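Side-chain contacts in plu4264 (Photorhabdus luminescens subsp. laumondii, PDB 4MV2), which is a metal-binding cupin of unknown function that holds a nickel ion in a site of histidines and a glutamate: residues H50-N53 against E54-F58; I83-L86 against D87-H90; W106-K109 against E110-L113. All coordinates share one frame; numbering follows the deposited sequence. Where two conformers were deposited one is given.

Interaction 1. Residues H50-N53 against E54-F58. With NI (nickel (II) ion), chain C.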
loop_
_atom_site.group_PDB
_atom_site.type_symbol
_atom_site.label_atom_id
_atom_site.label_comp_id
_atom_site.label_asym_id
_atom_site.label_seq_id
_atom_site.Cartn_x
_atom_site.Cartn_y
_atom_site.Cartn_z
ATOM N N HIS A 50 19.663 0.577 -4.855
ATOM C CA HIS A 50 19.572 1.589 -5.912
ATOM C C HIS A 50 19.130 2.907 -5.349
ATOM O O HIS A 50 18.830 3.030 -4.147
ATOM C CB HIS A 50 18.604 1.123 -7.014
ATOM C CG HIS A 50 17.133 1.195 -6.673
ATOM N ND1 HIS A 50 16.158 1.005 -7.636
ATOM C CD2 HIS A 50 16.467 1.458 -5.520
ATOM C CE1 HIS A 50 14.961 1.107 -7.083
ATOM N NE2 HIS A 50 15.118 1.384 -5.799
ATOM N N SER A 51 19.026 3.886 -6.233
ATOM C CA SER A 51 18.524 5.202 -5.862
ATOM C C SER A 51 17.812 5.805 -7.055
ATOM O O SER A 51 18.009 5.365 -8.195
ATOM C CB SER A 51 19.673 6.121 -5.429
ATOM O OG SER A 51 20.515 6.464 -6.519
ATOM N N HIS A 52 16.960 6.789 -6.798
ATOM C CA HIS A 52 16.164 7.380 -7.869
ATOM C C HIS A 52 15.510 8.693 -7.461
ATOM O O HIS A 52 15.301 8.956 -6.275
ATOM C CB HIS A 52 15.089 6.397 -8.338
ATOM C CG HIS A 52 14.430 5.633 -7.222
ATOM N ND1 HIS A 52 13.569 6.223 -6.319
ATOM C CD2 HIS A 52 14.508 4.324 -6.867
ATOM C CE1 HIS A 52 13.152 5.312 -5.449
ATOM N NE2 HIS A 52 13.705 4.150 -5.765
ATOM N N ASN A 53 15.173 9.495 -8.476
ATOM C CA ASN A 53 14.415 10.739 -8.331
ATOM C C ASN A 53 13.001 10.505 -7.804
ATOM O O ASN A 53 12.434 11.387 -7.169
ATOM C CB ASN A 53 14.277 11.485 -9.682
ATOM C CG ASN A 53 15.595 11.966 -10.264
ATOM O OD1 ASN A 53 15.660 12.244 -11.470
ATOM N ND2 ASN A 53 16.636 12.096 -9.436
ATOM N N GLU A 54 12.405 9.351 -8.096
ATOM C CA GLU A 54 11.017 9.124 -7.758
ATOM C C GLU A 54 10.854 9.025 -6.233
ATOM O O GLU A 54 11.761 8.509 -5.540
ATOM C CB GLU A 54 10.514 7.788 -8.353
ATOM C CG GLU A 54 10.214 7.769 -9.843
ATOM C CD GLU A 54 11.412 7.456 -10.698
ATOM O OE1 GLU A 54 12.514 7.282 -10.142
ATOM O OE2 GLU A 54 11.240 7.393 -11.940
ATOM N N TYR A 55 9.730 9.531 -5.721
ATOM C CA TYR A 55 9.293 9.330 -4.337
ATOM C C TYR A 55 8.905 7.882 -4.142
ATOM O O TYR A 55 8.438 7.240 -5.066
ATOM C CB TYR A 55 8.056 10.176 -4.031
ATOM C CG TYR A 55 8.324 11.672 -4.092
ATOM C CD1 TYR A 55 8.224 12.380 -5.274
ATOM C CD2 TYR A 55 8.704 12.354 -2.952
ATOM C CE1 TYR A 55 8.516 13.751 -5.308
ATOM C CE2 TYR A 55 8.981 13.692 -2.956
ATOM C CZ TYR A 55 8.878 14.399 -4.141
ATOM O OH TYR A 55 9.166 15.753 -4.161
ATOM N N GLU A 56 9.102 7.376 -2.934
ATOM C CA GLU A 56 8.791 5.981 -2.630
ATOM C C GLU A 56 8.499 5.834 -1.145
ATOM O O GLU A 56 9.102 6.504 -0.311
ATOM C CB GLU A 56 9.957 5.088 -3.066
ATOM C CG GLU A 56 9.646 3.574 -2.986
ATOM C CD GLU A 56 10.698 2.714 -3.627
ATOM O OE1 GLU A 56 11.801 3.219 -3.923
ATOM O OE2 GLU A 56 10.432 1.518 -3.802
ATOM N N LEU A 57 7.499 4.981 -0.861
ATOM C CA LEU A 57 6.964 4.584 0.474
ATOM C C LEU A 57 7.022 3.048 0.584
ATOM O O LEU A 57 6.608 2.378 -0.344
ATOM C CB LEU A 57 5.457 4.995 0.624
ATOM C CG LEU A 57 4.750 4.603 1.928
ATOM C CD1 LEU A 57 5.397 5.481 3.038
ATOM C CD2 LEU A 57 3.283 4.857 1.773
ATOM N N PHE A 58 7.527 2.501 1.690
ATOM C CA PHE A 58 7.354 1.076 1.975
ATOM C C PHE A 58 6.342 0.945 3.113
ATOM O O PHE A 58 6.439 1.623 4.147
ATOM C CB PHE A 58 8.647 0.425 2.498
ATOM C CG PHE A 58 9.795 0.311 1.525
ATOM C CD1 PHE A 58 9.697 0.639 0.182
ATOM C CD2 PHE A 58 10.998 -0.172 2.003
ATOM C CE1 PHE A 58 10.784 0.502 -0.649
ATOM C CE2 PHE A 58 12.068 -0.316 1.164
ATOM C CZ PHE A 58 11.956 0.013 -0.144
HETATM NI NI NI C . 13.476 2.250 -4.793
HETATM O O HOH W 1 12.909 0.440 -3.950
HETATM O O HOH W 2 12.082 1.591 -6.326
#
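H52 and E56 meet at a nickel ion, and the H52 side chain links the loop before strand 55-62 to the start of that strand. From CB outward, H52 first passes the carboxylate of E54, whose OE1 lies 3.3 Å from H52 CB. CG stands between the backbone N and the carbonyl carbon (chi1 40°), and this turns the imidazole back toward the following residues. ND1, on one edge of the ring, donates to the backbone O of E54 over 3.0 Å. The bond is bent, with an N-H...O angle of 141°, but E54 O lies close to the ring plane. CE1 passes 2.9 Å from E56 OE1, and NE2 at the tip binds nickel at 2.1 Å. With ND1 as the donor, NE2 is left to give its lone pair to the metal, and the ring is fixed at both nitrogens.

E56 reaches the same ion from the strand. Its CG is anti to the backbone N (chi1 -171°) and the chain runs on extended, so that OE1 binds nickel at 2.1 Å. OE1 lies 2.8 Å from H52 NE2, a closeness imposed by their shared metal. The carboxylate binds through one oxygen only, OE2 staying 3.3 Å from nickel; OE2 accepts a hydrogen bond from a metal-bound water and is also hydrogen-bonded to T104.

H50 NE2 supplies a third protein ligand, its ring carrying H52 CD2 over one face toward the rim. H90, at the start of strand 90-94, and two waters bring the coordination to six. Three histidines and one glutamate around a metal, with HxHxxxE in the first motif and the last histidine in the second, form the classic cupin metal site.

Interaction 2. Residues I83-L86 against D87-H90. With NI (nickel (II) ion), chain C.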
loop_
_atom_site.group_PDB
_atom_site.type_symbol
_atom_site.label_atom_id
_atom_site.label_comp_id
_atom_site.label_asym_id
_atom_site.label_seq_id
_atom_site.Cartn_x
_atom_site.Cartn_y
_atom_site.Cartn_z
ATOM N N ILE A 83 9.658 6.072 4.521
ATOM C CA ILE A 83 9.820 6.942 3.366
ATOM C C ILE A 83 11.236 6.750 2.851
ATOM O O ILE A 83 12.187 6.688 3.636
ATOM C CB ILE A 83 9.616 8.422 3.738
ATOM C CG1 ILE A 83 8.173 8.667 4.162
ATOM C CG2 ILE A 83 9.978 9.348 2.562
ATOM C CD1 ILE A 83 7.953 10.024 4.821
ATOM N N ILE A 84 11.373 6.646 1.541
ATOM C CA ILE A 84 12.687 6.550 0.944
ATOM C C ILE A 84 13.049 7.938 0.429
ATOM O O ILE A 84 12.474 8.414 -0.553
ATOM C CB ILE A 84 12.687 5.554 -0.218
ATOM C CG1 ILE A 84 12.175 4.172 0.207
ATOM C CG2 ILE A 84 14.052 5.449 -0.830
ATOM C CD1 ILE A 84 12.974 3.530 1.319
ATOM N N PRO A 85 14.011 8.605 1.081
ATOM C CA PRO A 85 14.342 9.959 0.615
ATOM C C PRO A 85 14.767 9.980 -0.833
ATOM O O PRO A 85 15.423 9.065 -1.328
ATOM C CB PRO A 85 15.520 10.348 1.510
ATOM C CG PRO A 85 15.337 9.507 2.730
ATOM C CD PRO A 85 14.833 8.212 2.245
ATOM N N LEU A 86 14.411 11.070 -1.513
ATOM C CA LEU A 86 14.777 11.225 -2.908
ATOM C C LEU A 86 16.270 11.030 -3.090
ATOM O O LEU A 86 17.079 11.609 -2.362
ATOM C CB LEU A 86 14.394 12.616 -3.445
ATOM C CG LEU A 86 12.885 12.924 -3.431
ATOM C CD1 LEU A 86 12.628 14.261 -4.134
ATOM C CD2 LEU A 86 12.062 11.824 -4.056
ATOM N N ASP A 87 16.612 10.205 -4.074
ATOM C CA ASP A 87 17.993 9.953 -4.451
ATOM C C ASP A 87 18.831 9.261 -3.398
ATOM O O ASP A 87 20.025 9.178 -3.543
ATOM C CB ASP A 87 18.694 11.260 -4.835
ATOM C CG ASP A 87 18.056 11.939 -6.028
ATOM O OD1 ASP A 87 17.658 11.239 -6.991
ATOM O OD2 ASP A 87 17.963 13.182 -6.000
ATOM N N SER A 88 18.207 8.741 -2.353
ATOM C CA SER A 88 18.968 7.973 -1.366
ATOM C C SER A 88 19.188 6.565 -1.897
ATOM O O SER A 88 18.312 6.017 -2.567
ATOM C CB SER A 88 18.202 7.892 -0.056
ATOM O OG SER A 88 16.999 7.126 -0.174
ATOM N N GLU A 89 20.335 5.979 -1.567
ATOM C CA GLU A 89 20.602 4.577 -1.831
ATOM C C GLU A 89 19.901 3.734 -0.793
ATOM O O GLU A 89 20.005 3.985 0.404
ATOM C CB GLU A 89 22.096 4.288 -1.799
ATOM C CG GLU A 89 22.910 5.077 -2.823
ATOM C CD GLU A 89 22.746 4.596 -4.280
ATOM O OE1 GLU A 89 22.421 3.399 -4.499
ATOM O OE2 GLU A 89 22.983 5.425 -5.207
ATOM N N HIS A 90 19.180 2.731 -1.254
ATOM C CA HIS A 90 18.395 1.923 -0.350
ATOM C C HIS A 90 18.362 0.519 -0.785
ATOM O O HIS A 90 18.346 0.244 -1.995
ATOM C CB HIS A 90 16.944 2.441 -0.198
ATOM C CG HIS A 90 16.220 2.727 -1.496
ATOM N ND1 HIS A 90 16.500 3.833 -2.277
ATOM C CD2 HIS A 90 15.183 2.091 -2.104
ATOM C CE1 HIS A 90 15.697 3.841 -3.330
ATOM N NE2 HIS A 90 14.877 2.805 -3.245
HETATM NI NI NI C . 13.476 2.250 -4.793
HETATM O O HOH W 1 12.909 0.440 -3.950
HETATM O O HOH W 2 12.082 1.591 -6.326
#
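The carbonyl oxygen of P85 is gripped twice by S88, once by the hydroxyl and once by the backbone amide. S88 OG donates to P85 O over 2.8 Å, only modestly tilted from the carbonyl plane, whereas S88 N donates to P85 O at 3.0 Å from well above that plane. The amide bond closes a type II beta turn from P85 to S88. S88 OG sits between its backbone N and carbonyl carbon (chi1 67°), a placement that folds the hydroxyl back over the turn and brings OG within 3.4 Å of P85 CD.

At the corner, D87 has a positive phi of 65°, as the third position of a type II turn requires. Its OD1 is hydrogen-bonded to N53, which ties the turn to the loop carrying two of the metal-binding histidines.

Beyond the turn the chain doubles back over I84. The CG2 branch of I84, anti to the backbone N, lies over the centre of the H90 ring in a CH-pi contact, 3.3 Å from the centroid and 13° off the ring normal. The methyl thus supports one face of the imidazole while a polar bond fixes its edge: H90 ND1 donates to S88 O, 2.9 Å away and nearly within the ring plane. NE2 is thereby turned to the nickel ion, which it binds at 2.2 Å. S88 is therefore a second-shell residue, its carbonyl orienting H90 as its hydroxyl and amide secure the turn. H50, H52 and E56 complete the protein ligands, and H90 is the histidine contributed by the second cupin motif.

Interaction 3. Residues W106-K109 against E110-L113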
loop_
_atom_site.group_PDB
_atom_site.type_symbol
_atom_site.label_atom_id
_atom_site.label_comp_id
_atom_site.label_asym_id
_atom_site.label_seq_id
_atom_site.Cartn_x
_atom_site.Cartn_y
_atom_site.Cartn_z
ATOM N N TRP A 106 5.448 4.074 -5.378
ATOM C CA TRP A 106 6.360 5.105 -5.886
ATOM C C TRP A 106 5.603 6.052 -6.805
ATOM O O TRP A 106 4.605 5.680 -7.412
ATOM C CB TRP A 106 7.568 4.469 -6.578
ATOM C CG TRP A 106 7.282 3.706 -7.819
ATOM C CD1 TRP A 106 7.268 4.193 -9.083
ATOM C CD2 TRP A 106 7.022 2.303 -7.934
ATOM N NE1 TRP A 106 6.992 3.211 -9.968
ATOM C CE2 TRP A 106 6.858 2.028 -9.296
ATOM C CE3 TRP A 106 6.928 1.255 -7.019
ATOM C CZ2 TRP A 106 6.588 0.761 -9.773
ATOM C CZ3 TRP A 106 6.657 0.002 -7.495
ATOM C CH2 TRP A 106 6.488 -0.236 -8.865
ATOM N N TRP A 107 6.078 7.284 -6.890
ATOM C CA TRP A 107 5.363 8.323 -7.639
ATOM C C TRP A 107 6.301 9.467 -7.927
ATOM O O TRP A 107 7.332 9.628 -7.284
ATOM C CB TRP A 107 4.103 8.826 -6.891
ATOM C CG TRP A 107 4.398 9.555 -5.615
ATOM C CD1 TRP A 107 4.456 10.913 -5.440
ATOM C CD2 TRP A 107 4.676 8.969 -4.316
ATOM N NE1 TRP A 107 4.749 11.208 -4.149
ATOM C CE2 TRP A 107 4.884 10.045 -3.426
ATOM C CE3 TRP A 107 4.796 7.653 -3.831
ATOM C CZ2 TRP A 107 5.217 9.851 -2.080
ATOM C CZ3 TRP A 107 5.103 7.473 -2.485
ATOM C CH2 TRP A 107 5.328 8.554 -1.641
ATOM N N ASP A 108 5.903 10.286 -8.902
ATOM C CA ASP A 108 6.648 11.483 -9.251
ATOM C C ASP A 108 5.748 12.397 -10.033
ATOM O O ASP A 108 4.570 12.161 -10.202
ATOM C CB ASP A 108 7.967 11.144 -9.957
ATOM C CG ASP A 108 7.807 10.468 -11.313
ATOM O OD1 ASP A 108 6.717 10.104 -11.745
ATOM O OD2 ASP A 108 8.861 10.323 -11.984
ATOM N N LYS A 109 6.325 13.502 -10.477
ATOM C CA LYS A 109 5.566 14.473 -11.297
ATOM C C LYS A 109 5.010 13.815 -12.531
ATOM O O LYS A 109 3.826 14.007 -12.859
ATOM C CB LYS A 109 6.472 15.628 -11.698
ATOM C CG LYS A 109 6.770 16.561 -10.543
ATOM C CD LYS A 109 7.781 17.654 -10.917
ATOM C CE LYS A 109 9.201 17.104 -11.046
ATOM N NZ LYS A 109 10.120 18.125 -11.628
ATOM N N GLU A 110 5.830 13.024 -13.213
ATOM C CA GLU A 110 5.392 12.340 -14.431
ATOM C C GLU A 110 4.184 11.432 -14.167
ATOM O O GLU A 110 3.195 11.463 -14.888
ATOM C CB GLU A 110 6.536 11.510 -15.041
ATOM C CG GLU A 110 6.134 10.668 -16.267
ATOM C CD GLU A 110 7.298 9.845 -16.857
ATOM O OE1 GLU A 110 7.875 8.985 -16.154
ATOM O OE2 GLU A 110 7.626 10.063 -18.039
ATOM N N SER A 111 4.267 10.592 -13.144
ATOM C CA SER A 111 3.201 9.625 -12.907
ATOM C C SER A 111 1.892 10.328 -12.535
ATOM O O SER A 111 0.821 9.893 -12.907
ATOM C CB SER A 111 3.619 8.589 -11.858
ATOM O OG SER A 111 3.772 9.137 -10.559
ATOM N N THR A 112 2.001 11.405 -11.788
ATOM C CA THR A 112 0.835 12.151 -11.369
ATOM C C THR A 112 0.171 12.870 -12.546
ATOM O O THR A 112 -1.030 12.792 -12.741
ATOM C CB THR A 112 1.202 13.120 -10.240
ATOM O OG1 THR A 112 2.414 13.809 -10.579
ATOM C CG2 THR A 112 1.410 12.370 -8.934
ATOM N N LEU A 113 0.985 13.541 -13.348
ATOM C CA LEU A 113 0.474 14.235 -14.531
ATOM C C LEU A 113 -0.126 13.230 -15.483
ATOM O O LEU A 113 -1.145 13.497 -16.086
ATOM C CB LEU A 113 1.597 15.014 -15.205
ATOM C CG LEU A 113 1.972 16.303 -14.489
ATOM C CD1 LEU A 113 3.255 16.853 -15.084
ATOM C CD2 LEU A 113 0.838 17.323 -14.595
HETATM O O HOH W 3 6.858 8.248 -13.881
#
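W107, whose CA and CB rest against S111 OG, sends its indole away from the helix start: the ring is stacked with Y55 and meets F115 and F34 of the second subunit edge-to-face, while NE1 is hydrogen-bonded to N31 O of that subunit. The side chains of D108 and E110 lie side by side, pointing the same way, with their carboxylate planes 67° apart. S111 N donates to D108 OD1 over 2.9 Å, meeting it nearly along the C-O axis. E110 CB lies beside this oxygen, and a water donates both to D108 OD1 and to E110 OE1, bridging the two acids.

D108 is the N-cap residue of helix 109-121, and S111 returns its bond: D108 N donates to S111 OG over 2.9 Å, with an N-H...O angle of 161°. This reciprocal pair is a capping box. CG of D108 and OG of S111 (chi1 67°) each stand between the backbone N and the carbonyl carbon, which brings each acceptor back to the other's amide. S111 OG is also hydrogen-bonded to P33 O.

The regular helical bonds follow, T112 N to D108 O and L113 N to K109 O. In the conformer given, T112 OG1 lies 2.7 Å from both D108 O and K109 O, and which of them takes its proton is not settled.

With D108 OD2 and E110 OE1 4.5 Å apart, the acids would be expected to repel mildly, yet both should interact favourably with the positive end of the helix dipole.

Overall arrangement
Interactions 1 and 2 belong to one metal centre: residues 50-58 and 83-90 share the nickel ion and both its waters, with centres 5 Å apart. They also join directly through a probable hydrogen bond between H52 O and D87 N. Interaction 1 is the more superficial, and metal coordination dominates its chemistry; interaction 2 is partly buried, combining a turn with apolar support for a ligand. Interaction 3, also partly buried, lies about 16 Å from interaction 2 between centres and relies on helix capping. Strand 55-62 lies between strands 81-84 and 100-107 in one sheet, connecting all three, and each contact reaches the second subunit.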